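Long-range contacts in AvrRpt2 (Erwinia amylovora, PDB 6HQZ), which is a type III effector of the fire blight pathogen and, as a C70-family cysteine protease, probably cleaves host proteins inside plant cells: residues Lys114-His122 with Leu130-Asn138; His90-Pro100 with Arg140-Tyr151. All coordinates share one frame; numbering follows the deposited sequence. Where two conformers were deposited one is given.

Interaction 1 of 2, residues Lys114-His122 with Leu130-Asn138; sequences KPNDAIIFH and LTMPLDSFN
Four backbone bonds tie Asp-117, Ile-119 and Phe-121 to the chain running back from Leu-134 to Leu-130, with a fifth, weak one from Leu-130 N to Phe-121 O. Ile-119 N reaches Met-132 O at 2.9 Å, and Met-132 N returns a bond to Ile-119 O, which defines a hydrogen-bonded antiparallel pair. Phe-121 N gives to Leu-130 O at 2.8 Å. Beyond the strand, Leu-134 N donates to Asp-117 O with a nearly straight N-H...O angle of 173°, so the first turn of helix 134-140 is bonded directly to the residue just ahead of strand 118-123. Water 1 extends this joint: it lies 2.9 Å from Asp-117 OD2 and accepts from Asp-135 N.

These bonds build a beta hairpin, strands 118-123 and 130-133, at one margin of the antiparallel sheet of this papain-like domain. The axes of 118-122 and 130-133 make 152°. Where the chain turns in from strand 104-113, a type I turn from Lys-114 to Asp-117 ends in a G1 beta bulge, Asp-117 and Ala-118 both facing Asp-113.

Apolar packing gathers on the face bearing Ile-119, Phe-121, Leu-130 and Met-132. Phe-121 has CG between its backbone N and carbonyl carbon (chi1 67°), which lays the ring back across the partner strand: Leu-130 CB sits over one face, offset toward the rim, 3.8 Å from Phe-121 CZ, while Met-132 N meets the ring edge in plane. The Met-132 chain bends at its last torsion and brings CE to 3.7 Å from Phe-121 CZ; its sulfur lies oblique to the ring in a Met-aromatic contact. Ile-119 runs alongside Met-132, and its CD1 touches Phe-137 CD1 at 3.6 Å. Leu-83 of helix 80-90 packs against Ile-119, Leu-134 and Phe-137.

Interaction 2 of 2, residues His90-Pro100 with Arg140-Tyr151; sequences HGPIMFGWQTP and RLAWRVPHAMLY
Arg-140 grips Gln-98 twice, by backbone and by side chain. Gln-98 N donates to Arg-140 O at 2.9 Å, and Arg-140 NH1 returns a bond of 2.9 Å to Gln-98 O. The acceptor lies close to the guanidinium plane, yet the donor stands above the carbonyl plane, 36° out of it. In the sheet of this papain-like fold, strand 93-98 pairs antiparallel with strand 149-152 and, further along, bonds the loop leaving helix 134-140; Arg-140 O belongs to that backbone run, and the NH1 bond is added to it. Gly-96 serves both parts: its N bonds Ala-148 O, and its O accepts from Ala-142 N, at the centre of an inverse gamma turn. Toward the strand's start, Met-94 and Leu-150 form a hydrogen-bonded pair, Met-94 N to Leu-150 O at 2.7 Å and Leu-150 N back to Met-94 O. Water 2 sits between Met-94 O and His-147 O.

Around the arginine, Pro-100 CD lies over the centre of one guanidinium face, 3.5 Å above its plane. The Arg-140 chain is extended from CG to NE, which carries the group along Gln-98 O to the proline, and Arg-140 CD meets the edge of the Trp-97 ring. Side chains then pack on two faces of the sheet. On one, Met-94 CE touches Leu-150 CD1 at 3.6 Å, while Trp-21, Cys-24 and Thr-25 of helix 19-27 pack on Met-94. On the other, Ile-93 CG2 reaches Met-149 CB, and Phe-95 CB meets both Met-149 CG and Leu-141 CD1. At the far end the His-90 and Tyr-151 rings stack face to face, centroids 4.0 Å apart and planes at 27°. His-90 CG stands over the centre of the tyrosine ring, and the closest atoms are His-90 CD2 and Tyr-151 CE1, 3.4 Å apart.

How the interactions relate
Both contacts belong to one antiparallel sheet and both are partly buried. Interaction 2 is central, its centre about 4 Å from that of the chain, and joins inner strands and the loop after helix 134-140 across 39 intervening residues; interaction 1, its centre about 13 Å out, is a local hairpin whose strand 130-133 is outermost within this chain, nested inside the loop that interaction 2 closes. Helix 134-140 is shared, its start held in interaction 1 and its end in interaction 2. Phe-137 meets Phe-95 edge-to-face, Met-132 CE packs on Trp-97 CH2, and Asn-138 O probably accepts from Trp-143 NE1 at 2.7 Å. The hairpin is mainly backbone-bonded and apolar, whereas interaction 2 adds an arginine-carbonyl bond and a ring stack.

Interaction 1 of 2, residues Lys114-His122 with Leu130-Asn138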
loop_
_atom_site.group_PDB
_atom_site.type_symbol
_atom_site.label_atom_id
_atom_site.label_comp_id
_atom_site.label_asym_id
_atom_site.label_seq_id
_atom_site.Cartn_x
_atom_site.Cartn_y
_atom_site.Cartn_z
ATOM N N LYS A 114 7.477 -1.194 -10.796
ATOM C CA LYS A 114 8.160 0.091 -10.699
ATOM C C LYS A 114 9.302 0.234 -11.677
ATOM O O LYS A 114 9.379 1.244 -12.353
ATOM C CB LYS A 114 8.725 0.349 -9.300
ATOM C CG LYS A 114 7.757 0.970 -8.315
ATOM C CD LYS A 114 7.640 2.486 -8.454
ATOM C CE LYS A 114 8.884 3.256 -8.061
ATOM N NZ LYS A 114 8.521 4.692 -7.998
ATOM N N PRO A 115 10.227 -0.754 -11.716
ATOM C CA PRO A 115 11.390 -0.586 -12.617
ATOM C C PRO A 115 11.040 -0.260 -14.068
ATOM O O PRO A 115 11.772 0.485 -14.703
ATOM C CB PRO A 115 12.096 -1.958 -12.552
ATOM C CG PRO A 115 11.757 -2.492 -11.200
ATOM C CD PRO A 115 10.386 -1.952 -10.858
ATOM N N ASN A 116 9.955 -0.853 -14.576
ATOM C CA ASN A 116 9.520 -0.672 -15.947
ATOM C C ASN A 116 8.355 0.306 -16.069
ATOM O O ASN A 116 7.832 0.455 -17.147
ATOM C CB ASN A 116 9.118 -2.040 -16.529
ATOM C CG ASN A 116 10.310 -2.932 -16.767
ATOM O OD1 ASN A 116 11.292 -2.494 -17.392
ATOM N ND2 ASN A 116 10.252 -4.185 -16.288
ATOM N N ASP A 117 7.952 0.965 -14.979
ATOM C CA ASP A 117 6.870 1.963 -14.988
ATOM C C ASP A 117 5.604 1.450 -15.712
ATOM O O ASP A 117 5.114 2.041 -16.692
ATOM C CB ASP A 117 7.394 3.292 -15.563
ATOM C CG ASP A 117 6.506 4.453 -15.248
ATOM O OD1 ASP A 117 6.037 4.616 -14.088
ATOM O OD2 ASP A 117 6.266 5.244 -16.176
ATOM N N ALA A 118 5.097 0.339 -15.183
ATOM C CA ALA A 118 3.972 -0.391 -15.772
ATOM C C ALA A 118 3.032 -0.926 -14.703
ATOM O O ALA A 118 3.425 -1.177 -13.566
ATOM C CB ALA A 118 4.499 -1.542 -16.625
ATOM N N ILE A 119 1.774 -1.125 -15.094
ATOM C CA ILE A 119 0.784 -1.733 -14.242
ATOM C C ILE A 119 0.655 -3.176 -14.633
ATOM O O ILE A 119 0.921 -3.534 -15.764
ATOM C CB ILE A 119 -0.581 -1.069 -14.342
ATOM C CG1 ILE A 119 -1.157 -1.163 -15.771
ATOM C CG2 ILE A 119 -0.409 0.396 -13.963
ATOM C CD1 ILE A 119 -2.665 -1.069 -15.740
ATOM N N ILE A 120 0.233 -3.985 -13.664
ATOM C CA ILE A 120 0.068 -5.387 -13.857
ATOM C C ILE A 120 -1.423 -5.673 -13.709
ATOM O O ILE A 120 -2.025 -5.293 -12.732
ATOM C CB ILE A 120 0.829 -6.222 -12.796
ATOM C CG1 ILE A 120 2.302 -5.750 -12.722
ATOM C CG2 ILE A 120 0.741 -7.657 -13.141
ATOM C CD1 ILE A 120 3.096 -6.353 -11.599
ATOM N N PHE A 121 -1.996 -6.405 -14.672
ATOM C CA PHE A 121 -3.438 -6.564 -14.681
ATOM C C PHE A 121 -3.849 -7.845 -15.350
ATOM O O PHE A 121 -3.149 -8.376 -16.242
ATOM C CB PHE A 121 -4.119 -5.364 -15.366
ATOM C CG PHE A 121 -3.844 -5.241 -16.826
ATOM C CD1 PHE A 121 -2.631 -4.701 -17.300
ATOM C CD2 PHE A 121 -4.796 -5.658 -17.759
ATOM C CE1 PHE A 121 -2.405 -4.573 -18.678
ATOM C CE2 PHE A 121 -4.576 -5.515 -19.147
ATOM C CZ PHE A 121 -3.381 -5.019 -19.621
ATOM N N HIS A 122 -4.987 -8.353 -14.885
ATOM C CA HIS A 122 -5.674 -9.486 -15.462
ATOM C C HIS A 122 -6.653 -8.908 -16.502
ATOM O O HIS A 122 -7.517 -8.130 -16.150
ATOM C CB HIS A 122 -6.546 -10.227 -14.448
ATOM C CG HIS A 122 -5.774 -11.094 -13.499
ATOM N ND1 HIS A 122 -4.463 -11.457 -13.730
ATOM C CD2 HIS A 122 -6.141 -11.691 -12.348
ATOM C CE1 HIS A 122 -4.044 -12.214 -12.726
ATOM N NE2 HIS A 122 -5.060 -12.414 -11.901
ATOM N N LEU A 130 -0.826 -9.600 -17.410
ATOM C CA LEU A 130 -0.293 -8.706 -18.442
ATOM C C LEU A 130 0.262 -7.427 -17.758
ATOM O O LEU A 130 -0.055 -7.099 -16.596
ATOM C CB LEU A 130 -1.355 -8.282 -19.416
ATOM C CG LEU A 130 -2.198 -9.354 -20.156
ATOM C CD1 LEU A 130 -3.150 -8.675 -21.178
ATOM C CD2 LEU A 130 -1.338 -10.457 -20.740
ATOM N N THR A 131 1.086 -6.704 -18.490
ATOM C CA THR A 131 1.389 -5.336 -18.058
ATOM C C THR A 131 1.134 -4.381 -19.207
ATOM O O THR A 131 1.249 -4.765 -20.335
ATOM C CB THR A 131 2.860 -5.140 -17.601
ATOM O OG1 THR A 131 3.772 -5.104 -18.715
ATOM C CG2 THR A 131 3.287 -6.240 -16.649
ATOM N N MET A 132 0.899 -3.133 -18.864
ATOM C CA MET A 132 0.949 -2.050 -19.811
ATOM C C MET A 132 1.678 -0.874 -19.205
ATOM O O MET A 132 1.669 -0.718 -17.986
ATOM C CB MET A 132 -0.475 -1.609 -20.285
ATOM C CG MET A 132 -1.271 -0.682 -19.447
ATOM S SD MET A 132 -2.862 0.031 -19.985
ATOM C CE MET A 132 -3.902 -1.421 -19.964
ATOM N N PRO A 133 2.190 0.023 -20.051
ATOM C CA PRO A 133 2.836 1.163 -19.461
ATOM C C PRO A 133 1.897 1.990 -18.602
ATOM O O PRO A 133 0.709 2.203 -18.935
ATOM C CB PRO A 133 3.288 1.991 -20.668
ATOM C CG PRO A 133 3.353 0.997 -21.784
ATOM C CD PRO A 133 2.214 0.087 -21.512
ATOM N N LEU A 134 2.437 2.533 -17.531
ATOM C CA LEU A 134 1.695 3.448 -16.700
ATOM C C LEU A 134 1.185 4.613 -17.495
ATOM O O LEU A 134 0.046 5.067 -17.250
ATOM C CB LEU A 134 2.585 3.931 -15.557
ATOM C CG LEU A 134 1.956 4.889 -14.596
ATOM C CD1 LEU A 134 0.636 4.324 -14.073
ATOM C CD2 LEU A 134 2.932 5.218 -13.458
ATOM N N ASP A 135 2.005 5.138 -18.440
ATOM C CA ASP A 135 1.552 6.266 -19.276
ATOM C C ASP A 135 0.249 5.874 -20.004
ATOM O O ASP A 135 -0.650 6.690 -20.138
ATOM C CB ASP A 135 2.625 6.733 -20.288
ATOM C CG ASP A 135 2.150 7.908 -21.199
ATOM O OD1 ASP A 135 2.182 9.097 -20.802
ATOM O OD2 ASP A 135 1.772 7.635 -22.354
ATOM N N SER A 136 0.177 4.653 -20.505
ATOM C CA SER A 136 -1.050 4.151 -21.200
ATOM C C SER A 136 -2.267 4.070 -20.310
ATOM O O SER A 136 -3.345 4.474 -20.685
ATOM C CB SER A 136 -0.788 2.791 -21.834
ATOM O OG SER A 136 0.098 2.952 -22.901
ATOM N N PHE A 137 -2.102 3.565 -19.102
ATOM C CA PHE A 137 -3.156 3.516 -18.158
ATOM C C PHE A 137 -3.736 4.897 -17.858
ATOM O O PHE A 137 -4.955 5.109 -17.896
ATOM C CB PHE A 137 -2.672 2.820 -16.902
ATOM C CG PHE A 137 -3.667 2.871 -15.803
ATOM C CD1 PHE A 137 -4.670 1.941 -15.745
ATOM C CD2 PHE A 137 -3.537 3.842 -14.800
ATOM C CE1 PHE A 137 -5.574 1.996 -14.682
ATOM C CE2 PHE A 137 -4.457 3.936 -13.800
ATOM C CZ PHE A 137 -5.427 2.978 -13.706
ATOM N N ASN A 138 -2.850 5.845 -17.594
ATOM C CA ASN A 138 -3.309 7.190 -17.387
ATOM C C ASN A 138 -4.005 7.835 -18.612
ATOM O O ASN A 138 -4.956 8.625 -18.489
ATOM C CB ASN A 138 -2.152 8.097 -16.912
ATOM C CG ASN A 138 -1.777 7.836 -15.475
ATOM O OD1 ASN A 138 -2.650 7.731 -14.599
ATOM N ND2 ASN A 138 -0.450 7.814 -15.198
HETATM O O HOH W 1 4.884 4.470 -18.586
#

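Interaction 2 of 2, residues His90-Pro100 with Arg140-Tyr151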
loop_
_atom_site.group_PDB
_atom_site.type_symbol
_atom_site.label_atom_id
_atom_site.label_comp_id
_atom_site.label_asym_id
_atom_site.label_seq_id
_atom_site.Cartn_x
_atom_site.Cartn_y
_atom_site.Cartn_z
ATOM N N HIS A 90 -6.958 -1.605 -0.671
ATOM C CA HIS A 90 -8.259 -2.029 -1.160
ATOM C C HIS A 90 -8.266 -3.358 -1.876
ATOM O O HIS A 90 -9.324 -3.944 -2.025
ATOM C CB HIS A 90 -8.776 -0.958 -2.134
ATOM C CG HIS A 90 -8.845 0.389 -1.493
ATOM N ND1 HIS A 90 -8.134 1.475 -1.959
ATOM C CD2 HIS A 90 -9.471 0.791 -0.365
ATOM C CE1 HIS A 90 -8.368 2.508 -1.166
ATOM N NE2 HIS A 90 -9.181 2.122 -0.197
ATOM N N GLY A 91 -7.101 -3.853 -2.273
ATOM C CA GLY A 91 -7.024 -5.134 -2.920
ATOM C C GLY A 91 -7.157 -4.889 -4.388
ATOM O O GLY A 91 -6.917 -3.760 -4.849
ATOM N N PRO A 92 -7.502 -5.931 -5.139
ATOM C CA PRO A 92 -7.591 -5.681 -6.593
ATOM C C PRO A 92 -8.677 -4.662 -7.013
ATOM O O PRO A 92 -9.761 -4.502 -6.365
ATOM C CB PRO A 92 -7.900 -7.052 -7.174
ATOM C CG PRO A 92 -8.374 -7.887 -6.052
ATOM C CD PRO A 92 -7.872 -7.299 -4.756
ATOM N N ILE A 93 -8.382 -3.976 -8.081
ATOM C CA ILE A 93 -9.213 -2.845 -8.497
ATOM C C ILE A 93 -9.599 -3.042 -9.985
ATOM O O ILE A 93 -8.742 -3.199 -10.862
ATOM C CB ILE A 93 -8.440 -1.530 -8.387
ATOM C CG1 ILE A 93 -8.096 -1.213 -6.966
ATOM C CG2 ILE A 93 -9.246 -0.368 -8.986
ATOM C CD1 ILE A 93 -6.984 -0.198 -6.821
ATOM N N MET A 94 -10.895 -3.066 -10.228
ATOM C CA MET A 94 -11.359 -3.189 -11.614
ATOM C C MET A 94 -11.539 -1.813 -12.241
ATOM O O MET A 94 -12.216 -0.939 -11.663
ATOM C CB MET A 94 -12.619 -4.005 -11.765
ATOM C CG MET A 94 -13.827 -3.623 -11.027
ATOM S SD MET A 94 -15.126 -4.889 -11.284
ATOM C CE MET A 94 -16.530 -3.802 -11.358
ATOM N N PHE A 95 -10.940 -1.678 -13.418
ATOM C CA PHE A 95 -10.878 -0.405 -14.137
ATOM C C PHE A 95 -11.398 -0.523 -15.560
ATOM O O PHE A 95 -11.192 -1.514 -16.300
ATOM C CB PHE A 95 -9.457 0.205 -14.128
ATOM C CG PHE A 95 -8.438 -0.536 -14.911
ATOM C CD1 PHE A 95 -7.785 -1.597 -14.328
ATOM C CD2 PHE A 95 -8.051 -0.142 -16.165
ATOM C CE1 PHE A 95 -6.783 -2.271 -14.988
ATOM C CE2 PHE A 95 -7.019 -0.791 -16.826
ATOM C CZ PHE A 95 -6.409 -1.871 -16.252
ATOM N N GLY A 96 -12.057 0.572 -15.937
ATOM C CA GLY A 96 -12.570 0.792 -17.282
ATOM C C GLY A 96 -11.572 1.572 -18.065
ATOM O O GLY A 96 -11.071 2.572 -17.567
ATOM N N TRP A 97 -11.312 1.162 -19.314
ATOM C CA TRP A 97 -10.338 1.862 -20.158
ATOM C C TRP A 97 -10.616 1.710 -21.605
ATOM O O TRP A 97 -11.315 0.803 -22.023
ATOM C CB TRP A 97 -8.911 1.399 -19.860
ATOM C CG TRP A 97 -8.628 -0.028 -20.168
ATOM C CD1 TRP A 97 -9.045 -1.141 -19.482
ATOM C CD2 TRP A 97 -7.764 -0.515 -21.228
ATOM N NE1 TRP A 97 -8.496 -2.264 -20.051
ATOM C CE2 TRP A 97 -7.671 -1.908 -21.073
ATOM C CE3 TRP A 97 -7.005 0.104 -22.215
ATOM C CZ2 TRP A 97 -6.930 -2.683 -21.909
ATOM C CZ3 TRP A 97 -6.203 -0.681 -23.042
ATOM C CH2 TRP A 97 -6.199 -2.066 -22.900
ATOM N N GLN A 98 -10.112 2.644 -22.394
ATOM C CA GLN A 98 -10.425 2.683 -23.782
ATOM C C GLN A 98 -9.217 2.225 -24.614
ATOM O O GLN A 98 -8.118 2.775 -24.471
ATOM C CB GLN A 98 -10.922 4.071 -24.209
ATOM C CG GLN A 98 -11.463 4.123 -25.627
ATOM C CD GLN A 98 -11.971 5.495 -26.050
ATOM O OE1 GLN A 98 -11.503 6.503 -25.559
ATOM N NE2 GLN A 98 -12.952 5.513 -26.939
ATOM N N THR A 99 -9.450 1.320 -25.551
ATOM C CA THR A 99 -8.341 0.804 -26.299
ATOM C C THR A 99 -8.025 1.700 -27.472
ATOM O O THR A 99 -8.865 2.508 -27.922
ATOM C CB THR A 99 -8.585 -0.649 -26.785
ATOM O OG1 THR A 99 -9.747 -0.703 -27.620
ATOM C CG2 THR A 99 -8.740 -1.574 -25.631
ATOM N N PRO A 100 -6.817 1.527 -28.020
ATOM C CA PRO A 100 -6.529 2.227 -29.211
ATOM C C PRO A 100 -7.565 2.049 -30.304
ATOM O O PRO A 100 -7.935 2.992 -30.934
ATOM C CB PRO A 100 -5.211 1.557 -29.678
ATOM C CG PRO A 100 -4.508 1.280 -28.395
ATOM C CD PRO A 100 -5.616 0.855 -27.473
ATOM N N ARG A 140 -5.675 6.247 -20.894
ATOM C CA ARG A 140 -6.851 5.481 -21.369
ATOM C C ARG A 140 -7.869 5.162 -20.329
ATOM O O ARG A 140 -8.947 4.737 -20.676
ATOM C CB ARG A 140 -6.359 4.195 -22.020
ATOM C CG ARG A 140 -5.422 4.480 -23.174
ATOM C CD ARG A 140 -4.961 3.227 -23.872
ATOM N NE ARG A 140 -4.284 3.624 -25.107
ATOM C CZ ARG A 140 -4.931 4.084 -26.177
ATOM N NH1 ARG A 140 -6.281 4.136 -26.201
ATOM N NH2 ARG A 140 -4.243 4.496 -27.226
ATOM N N LEU A 141 -7.583 5.448 -19.061
ATOM C CA LEU A 141 -8.545 5.242 -18.004
ATOM C C LEU A 141 -9.797 6.061 -18.220
ATOM O O LEU A 141 -9.743 7.166 -18.833
ATOM C CB LEU A 141 -7.937 5.644 -16.635
ATOM C CG LEU A 141 -8.784 5.396 -15.405
ATOM C CD1 LEU A 141 -9.063 3.923 -15.105
ATOM C CD2 LEU A 141 -8.080 6.025 -14.200
ATOM N N ALA A 142 -10.919 5.512 -17.791
ATOM C CA ALA A 142 -12.207 6.213 -17.899
ATOM C C ALA A 142 -12.388 7.427 -16.963
ATOM O O ALA A 142 -13.338 7.481 -16.251
ATOM C CB ALA A 142 -13.334 5.220 -17.679
ATOM N N TRP A 143 -11.560 8.435 -17.131
ATOM C CA TRP A 143 -11.540 9.631 -16.278
ATOM C C TRP A 143 -12.854 10.363 -16.210
ATOM O O TRP A 143 -13.130 11.017 -15.233
ATOM C CB TRP A 143 -10.470 10.584 -16.759
ATOM C CG TRP A 143 -9.136 10.071 -16.595
ATOM C CD1 TRP A 143 -8.339 9.590 -17.549
ATOM C CD2 TRP A 143 -8.422 9.964 -15.374
ATOM N NE1 TRP A 143 -7.142 9.207 -17.020
ATOM C CE2 TRP A 143 -7.172 9.404 -15.675
ATOM C CE3 TRP A 143 -8.710 10.311 -14.053
ATOM C CZ2 TRP A 143 -6.188 9.158 -14.689
ATOM C CZ3 TRP A 143 -7.712 10.116 -13.068
ATOM C CH2 TRP A 143 -6.482 9.515 -13.399
ATOM N N ARG A 144 -13.694 10.219 -17.223
ATOM C CA ARG A 144 -14.932 10.946 -17.303
ATOM C C ARG A 144 -15.941 10.544 -16.255
ATOM O O ARG A 144 -16.865 11.337 -15.946
ATOM C CB ARG A 144 -15.584 10.855 -18.697
ATOM C CG ARG A 144 -16.879 11.603 -18.833
ATOM C CD ARG A 144 -17.389 11.557 -20.259
ATOM N NE ARG A 144 -17.937 12.834 -20.598
ATOM C CZ ARG A 144 -18.259 13.178 -21.838
ATOM N NH1 ARG A 144 -18.093 12.313 -22.854
ATOM N NH2 ARG A 144 -18.739 14.387 -22.059
ATOM N N VAL A 145 -15.786 9.367 -15.687
ATOM C CA VAL A 145 -16.800 8.867 -14.735
ATOM C C VAL A 145 -16.146 8.604 -13.395
ATOM O O VAL A 145 -14.985 8.141 -13.355
ATOM C CB VAL A 145 -17.552 7.609 -15.218
ATOM C CG1 VAL A 145 -18.382 7.968 -16.456
ATOM C CG2 VAL A 145 -16.630 6.428 -15.493
ATOM N N PRO A 146 -16.844 8.874 -12.319
ATOM C CA PRO A 146 -16.236 8.661 -11.005
ATOM C C PRO A 146 -16.023 7.192 -10.670
ATOM O O PRO A 146 -15.266 6.899 -9.749
ATOM C CB PRO A 146 -17.258 9.276 -10.026
ATOM C CG PRO A 146 -18.121 10.096 -10.854
ATOM C CD PRO A 146 -18.166 9.517 -12.209
ATOM N N HIS A 147 -16.662 6.293 -11.413
ATOM C CA HIS A 147 -16.619 4.848 -11.119
ATOM C C HIS A 147 -15.643 4.122 -11.999
ATOM O O HIS A 147 -15.781 2.938 -12.211
ATOM C CB HIS A 147 -17.996 4.198 -11.178
ATOM C CG HIS A 147 -18.802 4.558 -12.386
ATOM N ND1 HIS A 147 -19.655 5.636 -12.412
ATOM C CD2 HIS A 147 -18.883 3.981 -13.612
ATOM C CE1 HIS A 147 -20.229 5.708 -13.603
ATOM N NE2 HIS A 147 -19.748 4.736 -14.361
ATOM N N ALA A 148 -14.643 4.849 -12.479
ATOM C CA ALA A 148 -13.610 4.337 -13.337
ATOM C C ALA A 148 -12.864 3.144 -12.710
ATOM O O ALA A 148 -12.452 2.245 -13.454
ATOM C CB ALA A 148 -12.656 5.450 -13.736
ATOM N N MET A 149 -12.712 3.140 -11.369
ATOM C CA MET A 149 -11.869 2.173 -10.664
ATOM C C MET A 149 -12.667 1.727 -9.457
ATOM O O MET A 149 -12.947 2.565 -8.574
ATOM C CB MET A 149 -10.589 2.886 -10.210
ATOM C CG MET A 149 -9.574 3.122 -11.373
ATOM S SD MET A 149 -8.258 4.175 -10.800
ATOM C CE MET A 149 -7.383 3.089 -9.749
ATOM N N LEU A 150 -13.082 0.453 -9.451
ATOM C CA LEU A 150 -13.894 -0.108 -8.420
ATOM C C LEU A 150 -13.131 -1.161 -7.632
ATOM O O LEU A 150 -12.291 -1.899 -8.170
ATOM C CB LEU A 150 -15.172 -0.731 -8.966
ATOM C CG LEU A 150 -16.209 0.212 -9.563
ATOM C CD1 LEU A 150 -17.397 -0.588 -10.085
ATOM C CD2 LEU A 150 -16.728 1.249 -8.571
ATOM N N TYR A 151 -13.467 -1.238 -6.346
ATOM C CA TYR A 151 -12.848 -2.240 -5.467
ATOM C C TYR A 151 -13.855 -2.843 -4.528
ATOM O O TYR A 151 -14.971 -2.282 -4.364
ATOM C CB TYR A 151 -11.652 -1.627 -4.723
ATOM C CG TYR A 151 -11.985 -0.513 -3.730
ATOM C CD1 TYR A 151 -12.293 -0.806 -2.385
ATOM C CD2 TYR A 151 -11.935 0.839 -4.125
ATOM C CE1 TYR A 151 -12.594 0.219 -1.484
ATOM C CE2 TYR A 151 -12.212 1.854 -3.236
ATOM C CZ TYR A 151 -12.554 1.539 -1.940
ATOM O OH TYR A 151 -12.800 2.568 -1.135
HETATM O O HOH W 2 -14.854 0.335 -13.015
#